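Local coordinates for protein tyrosine--tRNA ligase, mitochondrial (Emericella nidulans, PDB 5IHX) that probably joins L-tyrosine to tRNA(Tyr) at the expense of ATP, as a dimeric class I aminoacyl-tRNA synthetase of mitochondria, at residues Thr101-Gly106 / Asn170-Lys175. Residues are numbered along the deposited sequence; the frame is centred on the assembly and turned at random.
Sequences TFLLGG and NVWWNK. With TYR (tyrosine), chain C.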
# COMPACT_ATOMS: atom_id res chain seq x y z
N THR A 101 7.29 2.14 -25.23
CA THR A 101 6.20 2.65 -24.42
C THR A 101 6.65 3.84 -23.59
O THR A 101 7.66 3.77 -22.89
CB THR A 101 5.63 1.56 -23.48
OG1 THR A 101 5.14 0.46 -24.25
CG2 THR A 101 4.51 2.11 -22.61
N PHE A 102 5.90 4.93 -23.69
CA PHE A 102 6.07 6.08 -22.82
C PHE A 102 5.09 5.96 -21.68
O PHE A 102 3.88 5.96 -21.89
CB PHE A 102 5.84 7.40 -23.58
CG PHE A 102 6.77 7.62 -24.74
CD1 PHE A 102 7.76 8.57 -24.66
CD2 PHE A 102 6.64 6.88 -25.90
CE1 PHE A 102 8.62 8.79 -25.72
CE2 PHE A 102 7.50 7.09 -26.97
CZ PHE A 102 8.49 8.05 -26.88
N LEU A 103 5.61 5.85 -20.46
CA LEU A 103 4.77 5.70 -19.28
C LEU A 103 4.66 7.00 -18.51
O LEU A 103 5.64 7.50 -17.97
CB LEU A 103 5.31 4.60 -18.37
CG LEU A 103 4.48 4.34 -17.11
CD1 LEU A 103 3.11 3.78 -17.48
CD2 LEU A 103 5.21 3.40 -16.17
N LEU A 104 3.44 7.54 -18.45
CA LEU A 104 3.18 8.75 -17.68
C LEU A 104 2.75 8.35 -16.28
O LEU A 104 1.74 7.67 -16.10
CB LEU A 104 2.12 9.61 -18.37
CG LEU A 104 1.78 10.95 -17.73
CD1 LEU A 104 3.00 11.86 -17.63
CD2 LEU A 104 0.66 11.63 -18.51
N GLY A 105 3.52 8.76 -15.28
CA GLY A 105 3.28 8.36 -13.91
C GLY A 105 2.24 9.21 -13.21
O GLY A 105 2.55 9.88 -12.22
N GLY A 106 1.01 9.18 -13.69
CA GLY A 106 -0.05 9.98 -13.11
C GLY A 106 -0.31 9.62 -11.66
O GLY A 106 -0.51 10.50 -10.82
N ASN A 170 -2.16 5.43 -14.13
CA ASN A 170 -3.47 5.57 -13.50
C ASN A 170 -4.43 4.48 -13.96
O ASN A 170 -5.38 4.14 -13.26
CB ASN A 170 -4.09 6.94 -13.81
CG ASN A 170 -3.74 7.99 -12.78
OD1 ASN A 170 -3.57 7.71 -11.60
ND2 ASN A 170 -3.64 9.24 -13.24
N VAL A 171 -4.19 3.96 -15.16
CA VAL A 171 -5.04 2.93 -15.75
C VAL A 171 -5.22 1.75 -14.80
O VAL A 171 -6.30 1.17 -14.73
CB VAL A 171 -4.48 2.45 -17.11
CG1 VAL A 171 -5.11 1.13 -17.54
CG2 VAL A 171 -4.69 3.50 -18.17
N TRP A 172 -4.16 1.39 -14.08
CA TRP A 172 -4.27 0.31 -13.09
C TRP A 172 -4.27 0.83 -11.65
O TRP A 172 -4.98 0.28 -10.81
CB TRP A 172 -3.15 -0.72 -13.28
CG TRP A 172 -1.75 -0.19 -13.44
CD1 TRP A 172 -0.88 0.15 -12.45
CD2 TRP A 172 -1.04 0.01 -14.68
NE1 TRP A 172 0.32 0.57 -12.98
CE2 TRP A 172 0.25 0.49 -14.35
CE3 TRP A 172 -1.37 -0.17 -16.02
CZ2 TRP A 172 1.20 0.80 -15.32
CZ3 TRP A 172 -0.43 0.14 -16.99
CH2 TRP A 172 0.84 0.62 -16.63
N TRP A 173 -3.50 1.87 -11.35
CA TRP A 173 -3.39 2.33 -9.96
C TRP A 173 -4.68 2.91 -9.39
O TRP A 173 -4.83 3.01 -8.18
CB TRP A 173 -2.28 3.38 -9.83
CG TRP A 173 -0.91 2.78 -9.85
CD1 TRP A 173 0.12 3.13 -10.68
CD2 TRP A 173 -0.42 1.73 -9.01
NE1 TRP A 173 1.22 2.35 -10.40
CE2 TRP A 173 0.91 1.49 -9.39
CE3 TRP A 173 -0.99 0.97 -7.99
CZ2 TRP A 173 1.69 0.51 -8.77
CZ3 TRP A 173 -0.21 0.00 -7.37
CH2 TRP A 173 1.12 -0.21 -7.76
N ASN A 174 -5.62 3.28 -10.26
CA ASN A 174 -6.89 3.80 -9.78
C ASN A 174 -7.75 2.74 -9.10
O ASN A 174 -8.57 3.06 -8.24
CB ASN A 174 -7.68 4.43 -10.94
CG ASN A 174 -7.18 5.82 -11.30
OD1 ASN A 174 -6.33 6.39 -10.61
ND2 ASN A 174 -7.71 6.38 -12.38
N LYS A 175 -7.54 1.47 -9.46
CA LYS A 175 -8.36 0.38 -8.94
C LYS A 175 -7.56 -0.75 -8.28
O LYS A 175 -8.13 -1.53 -7.51
CB LYS A 175 -9.23 -0.20 -10.07
CG LYS A 175 -8.46 -0.58 -11.32
CD LYS A 175 -9.40 -1.02 -12.43
N TYR C . 10.37 7.16 -11.01
CA TYR C . 10.76 7.81 -12.30
C TYR C . 11.25 9.23 -12.06
O TYR C . 12.06 9.76 -12.82
CB TYR C . 9.59 7.82 -13.28
CG TYR C . 8.93 6.47 -13.43
CD1 TYR C . 9.61 5.40 -14.01
CD2 TYR C . 7.63 6.26 -13.00
CE1 TYR C . 9.01 4.17 -14.16
CE2 TYR C . 7.02 5.03 -13.14
CZ TYR C . 7.71 3.99 -13.72
OH TYR C . 7.11 2.76 -13.86
OXT TYR C . 10.85 9.88 -11.10
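Leu103 carries its CG opposite the backbone N (chi1 -179°), and Trp172, with chi1 48°, holds its indole in the sterically tight space between its own N and carbonyl carbon; together these torsions bring the leucine fork and the six-membered end of the indole into touch. Leu103 CD1 lies 4.0 Å from Trp172 CH2 and 4.1 Å from CZ2, meeting the ring at a slant. The other branch of the fork serves the substrate: Leu103 CD2 comes within 3.1 Å of the hydroxyl OH of the bound tyrosine and 3.5 Å of its CZ. The leucine fork thus touches both the phenol and the indole, one methyl to each. Further along, the Asn170 carboxamide lies against Gly106 CA and C by van der Waals contact, ND2 3.7 Å from Gly106 CA. Strand 100-104 belongs to the parallel core of the Rossmann-type catalytic domain of a class I synthetase, and the short helix 170-173 follows its neighbour in the sheet, strand 164-168; the contact joins the carboxyl ends of these two strands. The two tryptophans of the helix are turned on each other: Trp172 CD1 rests over one face of the Trp173 indole, 3.5 Å from its plane and nearer the periphery than the centre, while Trp173 CE2 lies at the edge of the Trp172 ring. Both NE1 atoms give hydrogen bonds to Asp224 OD2, and Asp224 OD1 is hydrogen-bonded to the tyrosine ligand. Trp173 also packs on Leu178 of the second subunit. Across the two segments the chemistry is apolar contact and an amide laid against a glycine backbone, without a hydrogen bond, which implies that Leu103 shapes the pocket wall beside the phenol, whereas the paired indoles probably help orient the carboxylate of Asp224 that binds the substrate.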